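Local structure of bottromycin amidohydrolase (Streptomyces purpureus, 6I5S) at residues W84-F90 / L402-H408; R418-V422 / D433-L437; G105-V111 / A356-H361. The protein is a dizinc amidohydrolase that acts as the gatekeeper of bottromycin biosynthesis, probably hydrolysing an amide bond of a thiazoline-containing intermediate. All coordinates share one frame. Residue numbers count along the deposited sequence, not the author numbering.

Contact 1: W84-F90 / L402-H408; sequences WYVTPGF and LVFYRRH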
loop_
_atom_site.group_PDB
_atom_site.type_symbol
_atom_site.label_atom_id
_atom_site.label_comp_id
_atom_site.label_asym_id
_atom_site.label_seq_id
_atom_site.Cartn_x
_atom_site.Cartn_y
_atom_site.Cartn_z
ATOM N N TRP A 84 11.690 23.774 -0.695
ATOM C CA TRP A 84 11.007 22.509 -0.536
ATOM C C TRP A 84 11.406 21.590 -1.672
ATOM O O TRP A 84 11.644 22.043 -2.801
ATOM C CB TRP A 84 9.498 22.652 -0.603
ATOM C CG TRP A 84 8.798 23.469 0.402
ATOM C CD1 TRP A 84 8.265 24.699 0.208
ATOM C CD2 TRP A 84 8.455 23.087 1.736
ATOM N NE1 TRP A 84 7.627 25.119 1.342
ATOM C CE2 TRP A 84 7.727 24.144 2.293
ATOM C CE3 TRP A 84 8.706 21.964 2.517
ATOM C CZ2 TRP A 84 7.259 24.116 3.597
ATOM C CZ3 TRP A 84 8.223 21.944 3.808
ATOM C CH2 TRP A 84 7.504 22.995 4.326
ATOM N N TYR A 85 11.419 20.290 -1.373
ATOM C CA TYR A 85 11.457 19.237 -2.378
ATOM C C TYR A 85 10.156 18.453 -2.276
ATOM O O TYR A 85 9.727 18.125 -1.163
ATOM C CB TYR A 85 12.645 18.313 -2.127
ATOM C CG TYR A 85 13.974 18.970 -2.209
ATOM C CD1 TYR A 85 14.689 19.010 -3.400
ATOM C CD2 TYR A 85 14.531 19.580 -1.097
ATOM C CE1 TYR A 85 15.965 19.652 -3.461
ATOM C CE2 TYR A 85 15.787 20.205 -1.171
ATOM C CZ TYR A 85 16.482 20.213 -2.363
ATOM O OH TYR A 85 17.726 20.839 -2.448
ATOM N N VAL A 86 9.516 18.180 -3.418
ATOM C CA VAL A 86 8.167 17.648 -3.426
ATOM C C VAL A 86 8.105 16.416 -4.301
ATOM O O VAL A 86 8.616 16.412 -5.425
ATOM C CB VAL A 86 7.168 18.710 -3.911
ATOM C CG1 VAL A 86 5.863 18.113 -4.259
ATOM C CG2 VAL A 86 6.996 19.749 -2.795
ATOM N N THR A 87 7.431 15.389 -3.800
ATOM C CA THR A 87 7.031 14.239 -4.586
ATOM C C THR A 87 5.512 14.136 -4.671
ATOM O O THR A 87 4.796 14.672 -3.822
ATOM C CB THR A 87 7.575 12.927 -3.980
ATOM O OG1 THR A 87 6.924 12.651 -2.731
ATOM C CG2 THR A 87 9.060 13.063 -3.695
ATOM N N PRO A 88 4.995 13.416 -5.666
ATOM C CA PRO A 88 3.596 13.005 -5.620
ATOM C C PRO A 88 3.343 12.228 -4.339
ATOM O O PRO A 88 4.238 11.612 -3.745
ATOM C CB PRO A 88 3.465 12.101 -6.837
ATOM C CG PRO A 88 4.533 12.521 -7.748
ATOM C CD PRO A 88 5.677 12.838 -6.851
ATOM N N GLY A 89 2.095 12.236 -3.910
ATOM C CA GLY A 89 1.718 11.425 -2.769
ATOM C C GLY A 89 1.919 9.953 -3.066
ATOM O O GLY A 89 1.783 9.524 -4.205
ATOM N N PHE A 90 2.257 9.196 -2.017
ATOM C CA PHE A 90 2.527 7.766 -2.132
ATOM C C PHE A 90 1.239 6.954 -2.138
ATOM O O PHE A 90 0.203 7.366 -1.591
ATOM C CB PHE A 90 3.396 7.275 -0.957
ATOM C CG PHE A 90 4.626 8.097 -0.749
ATOM C CD1 PHE A 90 5.362 8.556 -1.821
ATOM C CD2 PHE A 90 5.018 8.443 0.513
ATOM C CE1 PHE A 90 6.471 9.395 -1.632
ATOM C CE2 PHE A 90 6.150 9.286 0.702
ATOM C CZ PHE A 90 6.859 9.729 -0.393
ATOM N N LEU A 402 0.554 15.595 -2.448
ATOM C CA LEU A 402 1.990 15.798 -2.612
ATOM C C LEU A 402 2.686 15.617 -1.279
ATOM O O LEU A 402 2.081 15.854 -0.237
ATOM C CB LEU A 402 2.268 17.205 -3.129
ATOM C CG LEU A 402 1.695 17.594 -4.491
ATOM C CD1 LEU A 402 1.892 19.100 -4.748
ATOM C CD2 LEU A 402 2.402 16.736 -5.562
ATOM N N VAL A 403 3.972 15.255 -1.311
ATOM C CA VAL A 403 4.765 15.099 -0.097
ATOM C C VAL A 403 5.925 16.086 -0.132
ATOM O O VAL A 403 6.598 16.226 -1.154
ATOM C CB VAL A 403 5.294 13.670 0.050
ATOM C CG1 VAL A 403 5.838 13.447 1.435
ATOM C CG2 VAL A 403 4.166 12.652 -0.254
ATOM N N PHE A 404 6.145 16.773 0.975
ATOM C CA PHE A 404 7.080 17.890 1.070
ATOM C C PHE A 404 8.239 17.551 2.008
ATOM O O PHE A 404 8.017 16.998 3.086
ATOM C CB PHE A 404 6.383 19.112 1.635
ATOM C CG PHE A 404 5.464 19.795 0.684
ATOM C CD1 PHE A 404 5.768 21.058 0.224
ATOM C CD2 PHE A 404 4.283 19.203 0.259
ATOM C CE1 PHE A 404 4.912 21.736 -0.636
ATOM C CE2 PHE A 404 3.440 19.873 -0.588
ATOM C CZ PHE A 404 3.756 21.136 -1.052
ATOM N N TYR A 405 9.460 17.950 1.621
ATOM C CA TYR A 405 10.688 17.737 2.377
ATOM C C TYR A 405 11.539 18.997 2.335
ATOM O O TYR A 405 11.671 19.632 1.278
ATOM C CB TYR A 405 11.491 16.587 1.782
ATOM C CG TYR A 405 10.736 15.271 1.771
ATOM C CD1 TYR A 405 10.801 14.394 2.847
ATOM C CD2 TYR A 405 9.979 14.910 0.672
ATOM C CE1 TYR A 405 10.117 13.144 2.818
ATOM C CE2 TYR A 405 9.233 13.691 0.651
ATOM C CZ TYR A 405 9.331 12.838 1.733
ATOM O OH TYR A 405 8.661 11.639 1.739
ATOM N N ARG A 406 12.109 19.360 3.488
ATOM C CA ARG A 406 13.017 20.492 3.521
ATOM C C ARG A 406 14.364 20.131 2.916
ATOM O O ARG A 406 15.043 20.994 2.354
ATOM C CB ARG A 406 13.204 20.969 4.947
ATOM C CG ARG A 406 12.039 21.678 5.557
ATOM C CD ARG A 406 11.725 22.963 4.832
ATOM N NE ARG A 406 10.732 23.753 5.559
ATOM C CZ ARG A 406 10.210 24.894 5.112
ATOM N NH1 ARG A 406 10.553 25.378 3.915
ATOM N NH2 ARG A 406 9.349 25.563 5.876
ATOM N N ARG A 407 14.774 18.875 3.030
ATOM C CA ARG A 407 16.000 18.385 2.419
ATOM C C ARG A 407 15.640 17.306 1.405
ATOM O O ARG A 407 14.600 16.666 1.520
ATOM C CB ARG A 407 16.958 17.814 3.465
ATOM C CG ARG A 407 17.467 18.841 4.484
ATOM C CD ARG A 407 18.440 18.225 5.492
ATOM N NE ARG A 407 18.993 19.231 6.404
ATOM C CZ ARG A 407 19.850 18.977 7.393
ATOM N NH1 ARG A 407 20.271 17.740 7.624
ATOM N NH2 ARG A 407 20.287 19.971 8.158
ATOM N N HIS A 408 16.492 17.102 0.410
ATOM C CA HIS A 408 16.172 16.135 -0.622
ATOM C C HIS A 408 15.993 14.761 0.032
ATOM O O HIS A 408 16.822 14.370 0.869
ATOM C CB HIS A 408 17.271 16.107 -1.685
ATOM C CG HIS A 408 16.872 15.364 -2.920
ATOM N ND1 HIS A 408 16.682 14.001 -2.924
ATOM C CD2 HIS A 408 16.556 15.793 -4.164
ATOM C CE1 HIS A 408 16.292 13.617 -4.127
ATOM N NE2 HIS A 408 16.205 14.684 -4.899
#
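Strands 84-88 and 402-405 run antiparallel, their axes 4.5 Å apart at closest. Tyr85 with Tyr405 and Thr87 with Val403 are hydrogen-bonded pairs; Tyr85 N to Tyr405 O and Val403 N to Thr87 O are both 2.7 Å. Between them, Val86 and Phe404 are a non-hydrogen-bonded pair.

Val86 is the first bump. Its CG2 sits over the face of the Phe404 ring, 3.5 Å from Phe404 CD1, in a CH-pi contact. The edge of Phe404 then points at one face of Trp84 in a T-shaped stack. The opposite face of Trp84 carries the guanidinium of Arg406, which lies flat on it in a cation-pi contact, Arg406 CZ to Trp84 CH2 3.4 Å. The indole thus fills the slot between Phe404 and Arg406. Arg406 NH1 also bonds to Asp83 O.

The other face of the sheet holds Tyr85, Thr87, Val403 and Tyr405. His408 covers the Tyr85 ring, with its CB over the ring centre. Phe90, just after the irregularity at Gly89, brings the end of its side chain over Val403, whose CG2 sits over the ring face, 4.0 Å from Phe90 CZ.

Strand 84-95 runs on to the zinc ligands His94 and His96. Its start is held by main-chain bonds and ring packing, and the guanidinium of Arg406 rests on the indole at the exposed end.

Contact 2: R418-V422 / D433-L437; sequences RPDGV and DLDRL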
loop_
_atom_site.group_PDB
_atom_site.type_symbol
_atom_site.label_atom_id
_atom_site.label_comp_id
_atom_site.label_asym_id
_atom_site.label_seq_id
_atom_site.Cartn_x
_atom_site.Cartn_y
_atom_site.Cartn_z
ATOM N N ARG A 418 9.929 10.525 6.707
ATOM C CA ARG A 418 9.593 11.588 7.636
ATOM C C ARG A 418 9.384 12.887 6.867
ATOM O O ARG A 418 10.257 13.770 6.837
ATOM C CB ARG A 418 10.701 11.756 8.692
ATOM C CG ARG A 418 10.238 12.538 9.873
ATOM C CD ARG A 418 11.396 12.893 10.792
ATOM N NE ARG A 418 10.860 13.420 12.006
ATOM C CZ ARG A 418 10.340 14.637 12.110
ATOM N NH1 ARG A 418 10.317 15.444 11.042
ATOM N NH2 ARG A 418 9.850 15.038 13.283
ATOM N N PRO A 419 8.235 13.036 6.221
ATOM C CA PRO A 419 7.954 14.288 5.539
ATOM C C PRO A 419 7.967 15.441 6.523
ATOM O O PRO A 419 7.669 15.291 7.708
ATOM C CB PRO A 419 6.564 14.071 4.964
ATOM C CG PRO A 419 6.340 12.588 4.885
ATOM C CD PRO A 419 7.210 12.016 5.997
ATOM N N ASP A 420 8.330 16.601 6.019
ATOM C CA ASP A 420 8.061 17.854 6.695
ATOM C C ASP A 420 6.694 18.447 6.360
ATOM O O ASP A 420 6.338 19.495 6.919
ATOM C CB ASP A 420 9.178 18.831 6.346
ATOM C CG ASP A 420 10.527 18.319 6.806
ATOM O OD1 ASP A 420 10.618 17.995 7.990
ATOM O OD2 ASP A 420 11.451 18.177 5.975
ATOM N N GLY A 421 5.966 17.847 5.438
ATOM C CA GLY A 421 4.590 18.210 5.164
ATOM C C GLY A 421 3.956 17.208 4.249
ATOM O O GLY A 421 4.634 16.596 3.401
ATOM N N VAL A 422 2.644 17.051 4.379
ATOM C CA VAL A 422 1.889 16.194 3.458
ATOM C C VAL A 422 0.663 16.990 3.041
ATOM O O VAL A 422 -0.106 17.425 3.895
ATOM C CB VAL A 422 1.471 14.851 4.082
ATOM C CG1 VAL A 422 0.598 14.036 3.102
ATOM C CG2 VAL A 422 2.661 14.034 4.475
ATOM N N ASP A 433 1.698 19.116 12.680
ATOM C CA ASP A 433 0.462 18.357 12.451
ATOM C C ASP A 433 0.752 16.867 12.340
ATOM O O ASP A 433 0.010 16.040 12.872
ATOM C CB ASP A 433 -0.211 18.789 11.159
ATOM C CG ASP A 433 -0.749 20.226 11.203
ATOM O OD1 ASP A 433 -1.191 20.698 12.296
ATOM O OD2 ASP A 433 -0.724 20.868 10.130
ATOM N N LEU A 434 1.824 16.519 11.644
ATOM C CA LEU A 434 2.143 15.097 11.429
ATOM C C LEU A 434 2.593 14.463 12.734
ATOM O O LEU A 434 2.154 13.362 13.079
ATOM C CB LEU A 434 3.187 14.938 10.323
ATOM C CG LEU A 434 2.829 15.411 8.931
ATOM C CD1 LEU A 434 4.016 15.409 8.009
ATOM C CD2 LEU A 434 1.717 14.535 8.344
ATOM N N ASP A 435 3.423 15.174 13.518
ATOM C CA ASP A 435 3.809 14.680 14.827
ATOM C C ASP A 435 2.593 14.448 15.704
ATOM O O ASP A 435 2.536 13.466 16.451
ATOM C CB ASP A 435 4.718 15.696 15.519
ATOM C CG ASP A 435 6.091 15.824 14.892
ATOM O OD1 ASP A 435 6.514 14.998 14.087
ATOM O OD2 ASP A 435 6.798 16.807 15.283
ATOM N N ARG A 436 1.648 15.408 15.694
ATOM C CA ARG A 436 0.497 15.317 16.578
ATOM C C ARG A 436 -0.421 14.154 16.171
ATOM O O ARG A 436 -0.953 13.439 17.032
ATOM C CB ARG A 436 -0.263 16.652 16.541
ATOM C CG ARG A 436 -1.456 16.775 17.462
ATOM C CD ARG A 436 -2.007 18.213 17.454
ATOM N NE ARG A 436 -0.982 19.202 17.815
ATOM C CZ ARG A 436 -0.525 20.172 17.024
ATOM N NH1 ARG A 436 -0.987 20.337 15.785
ATOM N NH2 ARG A 436 0.405 21.000 17.484
ATOM N N LEU A 437 -0.642 13.977 14.871
ATOM C CA LEU A 437 -1.461 12.853 14.397
ATOM C C LEU A 437 -0.831 11.524 14.749
ATOM O O LEU A 437 -1.499 10.615 15.243
ATOM C CB LEU A 437 -1.678 12.931 12.880
ATOM C CG LEU A 437 -2.685 13.979 12.366
ATOM C CD1 LEU A 437 -2.652 14.129 10.836
ATOM C CD2 LEU A 437 -4.021 13.530 12.772
#
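No hydrogen bond links 418-422 to 433-437. The contact consists of one charged pair and one apolar plug.

The charged pair lies at the outer side. Arg418 NH2 is 3.4 Å from Asp435 OD1. The oxygen is well out of the guanidinium plane, so no N-H points at it and the attraction is one of charge alone. Arg418 NH1 also lies 4.0 Å from Asp420 OD1, a long salt bridge, and the three residues form a network. Asp435 has a further partner in Arg454, whose side chain also bonds to Pro419 O. Asp420 OD2 accepts a hydrogen bond from Arg406 N.

The apolar part centres on Leu434. Its CA-to-CB bond points toward 418-422. Leu434 CD1 is 3.7 Å from Pro419 O, 4.2 Å from Pro419 CB and 4.0 Å from Gly421 CA. Val422 CG2 lies 4.0 Å from both Leu434 CD1 and Leu434 CD2.

The backbone of 418-422 is irregular where the strand begins. Asp420 and Gly421 both lie opposite Phe404, a classic beta bulge.

Strand 421-424 turns back into strand 427-430, and helix 431-444 follows at once. The helix folds over this beta hairpin, with Leu434 and Leu437 both resting on Leu429. Leu437 also reaches Val104 and Val108 of helix 100-108. Pro419 packs on Val403 and Tyr405 of strand 402-405, so the segment 418-422 lies between that strand and the helix.

Contact 3: G105-V111 / A356-H361; sequences GLLVHGV and AGPSFH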
loop_
_atom_site.group_PDB
_atom_site.type_symbol
_atom_site.label_atom_id
_atom_site.label_comp_id
_atom_site.label_asym_id
_atom_site.label_seq_id
_atom_site.Cartn_x
_atom_site.Cartn_y
_atom_site.Cartn_z
ATOM N N GLY A 105 -2.068 6.399 10.147
ATOM C CA GLY A 105 -0.718 5.904 9.903
ATOM C C GLY A 105 -0.268 6.124 8.475
ATOM O O GLY A 105 0.851 6.595 8.228
ATOM N N LEU A 106 -1.151 5.837 7.504
ATOM C CA LEU A 106 -0.789 6.085 6.115
ATOM C C LEU A 106 -0.486 7.559 5.869
ATOM O O LEU A 106 0.574 7.875 5.296
ATOM C CB LEU A 106 -1.885 5.577 5.173
ATOM C CG LEU A 106 -2.079 4.067 5.173
ATOM C CD1 LEU A 106 -3.331 3.692 4.405
ATOM C CD2 LEU A 106 -0.883 3.324 4.601
ATOM N N LEU A 107 -1.395 8.480 6.309
ATOM C CA LEU A 107 -1.223 9.898 6.021
ATOM C C LEU A 107 0.081 10.416 6.596
ATOM O O LEU A 107 0.798 11.184 5.961
ATOM C CB LEU A 107 -2.367 10.700 6.639
ATOM C CG LEU A 107 -3.697 10.567 5.908
ATOM C CD1 LEU A 107 -4.736 11.330 6.751
ATOM C CD2 LEU A 107 -3.569 11.130 4.508
ATOM N N VAL A 108 0.370 10.026 7.823
ATOM C CA VAL A 108 1.571 10.518 8.515
ATOM C C VAL A 108 2.832 10.154 7.742
ATOM O O VAL A 108 3.846 10.860 7.811
ATOM C CB VAL A 108 1.583 9.925 9.948
ATOM C CG1 VAL A 108 2.979 9.860 10.511
ATOM C CG2 VAL A 108 0.649 10.721 10.836
ATOM N N HIS A 109 2.784 9.066 6.970
ATOM C CA HIS A 109 3.936 8.587 6.242
ATOM C C HIS A 109 3.889 8.945 4.770
ATOM O O HIS A 109 4.699 8.409 3.995
ATOM C CB HIS A 109 4.112 7.072 6.454
ATOM C CG HIS A 109 4.512 6.770 7.858
ATOM N ND1 HIS A 109 3.601 6.620 8.875
ATOM C CD2 HIS A 109 5.744 6.657 8.428
ATOM C CE1 HIS A 109 4.246 6.460 10.023
ATOM N NE2 HIS A 109 5.547 6.477 9.781
ATOM N N GLY A 110 3.022 9.899 4.403
ATOM C CA GLY A 110 2.978 10.432 3.050
ATOM C C GLY A 110 2.126 9.637 2.089
ATOM O O GLY A 110 2.154 9.894 0.882
ATOM N N VAL A 111 1.415 8.648 2.595
ATOM C CA VAL A 111 0.571 7.782 1.765
ATOM C C VAL A 111 -0.807 8.431 1.673
ATOM O O VAL A 111 -1.565 8.472 2.660
ATOM C CB VAL A 111 0.474 6.380 2.344
ATOM C CG1 VAL A 111 -0.467 5.539 1.442
ATOM C CG2 VAL A 111 1.822 5.692 2.433
ATOM N N ALA A 356 0.415 -0.162 9.265
ATOM C CA ALA A 356 0.049 0.826 8.244
ATOM C C ALA A 356 0.823 2.138 8.438
ATOM O O ALA A 356 0.738 2.789 9.483
ATOM C CB ALA A 356 -1.472 1.109 8.288
ATOM N N GLY A 357 1.529 2.555 7.399
ATOM C CA GLY A 357 2.356 3.735 7.471
ATOM C C GLY A 357 3.844 3.400 7.441
ATOM O O GLY A 357 4.507 3.455 6.386
ATOM N N PRO A 358 4.411 3.024 8.586
ATOM C CA PRO A 358 5.850 2.675 8.572
ATOM C C PRO A 358 6.174 1.515 7.652
ATOM O O PRO A 358 7.246 1.511 7.050
ATOM C CB PRO A 358 6.148 2.319 10.039
ATOM C CG PRO A 358 4.999 2.834 10.814
ATOM C CD PRO A 358 3.827 2.909 9.925
ATOM N N SER A 359 5.261 0.551 7.515
ATOM C CA SER A 359 5.512 -0.627 6.674
ATOM C C SER A 359 5.703 -0.234 5.211
ATOM O O SER A 359 6.390 -0.950 4.448
ATOM C CB SER A 359 4.365 -1.640 6.795
ATOM O OG SER A 359 3.115 -1.121 6.374
ATOM N N PHE A 360 5.086 0.869 4.796
ATOM C CA PHE A 360 5.293 1.352 3.433
ATOM C C PHE A 360 6.777 1.638 3.199
ATOM O O PHE A 360 7.360 1.249 2.171
ATOM C CB PHE A 360 4.455 2.601 3.177
ATOM C CG PHE A 360 4.533 3.090 1.775
ATOM C CD1 PHE A 360 3.820 2.430 0.807
ATOM C CD2 PHE A 360 5.380 4.114 1.406
ATOM C CE1 PHE A 360 3.882 2.823 -0.528
ATOM C CE2 PHE A 360 5.432 4.537 0.073
ATOM C CZ PHE A 360 4.693 3.869 -0.893
ATOM N N HIS A 361 7.393 2.355 4.137
ATOM C CA HIS A 361 8.819 2.650 4.046
ATOM C C HIS A 361 9.671 1.417 4.281
ATOM O O HIS A 361 10.778 1.351 3.746
ATOM C CB HIS A 361 9.115 3.840 4.982
ATOM C CG HIS A 361 8.406 5.060 4.506
ATOM N ND1 HIS A 361 8.861 5.775 3.415
ATOM C CD2 HIS A 361 7.201 5.574 4.834
ATOM C CE1 HIS A 361 7.979 6.728 3.141
ATOM N NE2 HIS A 361 6.954 6.609 3.970
#
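The His109 ring is overlapped on one face by Pro358, whose CD lies 3.6 Å from His109 CE1 in a CH-pi contact. Gly357 C lies over the same face; Gly357 CA is 3.4 Å from His109 ND1. That ring nitrogen donates a hydrogen bond to Gly105 O, 2.8 Å away, which holds the imidazole against its own helix. Trp438 of helix 431-444 meets the ring edge-to-face.

The backbones come very close here. Gly105 CA is 3.5 Å from Ala356 O, and Gly357 CA is 3.3 Å from Gly105 O, both as CA-H...O contacts. There is no room for a CB at either glycine: one on Gly357 would lie 2.4 Å from Gly105 O.

Helix 100-108 ends in a Schellman motif. Gly110, with positive phi, is its C-prime residue; Val111 N bonds to Leu106 O at 2.9 Å and Gly110 N to Leu107 O at 3.0 Å. The helix joins the parallel strands 84-95 and 111-116 as a beta-alpha-beta unit, consistent with the TIM-like barrel of metal-dependent amidohydrolases. Helix 358-369 comes soon after the zinc ligand Asp348, and the side chain of Ala356 is about 12 Å from a bound zinc ion.

Beyond the turn, Val111 CG2 sits on the face of Phe360, 3.8 Å from its CG. His361 NE2 donates to His109 O at 2.9 Å, nearly straight, while His361 ND1 is hydrogen-bonded to a glycerol, probably from the crystallisation liquor.

How the contacts relate
Contact 3 is the most central, about 9 Å from the chain centre, and all its touching residues are buried. Contacts 1 and 2 lie about twice as far out. Contact 1 is largely buried but has exposed arginines; contact 2 is partly buried. The chemistry follows: close glycine backbones and histidine bonds in contact 3, strand pairing and ring stacks in contact 1, a charged pair at the partly exposed side, beside a buried leucine, in contact 2. Contacts 1 and 2 share a sheet, joined by Phe404 N to Gly421 O (2.9 Å). Phe90 N to Gly110 O (3.0 Å) ties contact 1 to contact 3. Val108 packs against Leu434 and Leu437, joining contacts 2 and 3.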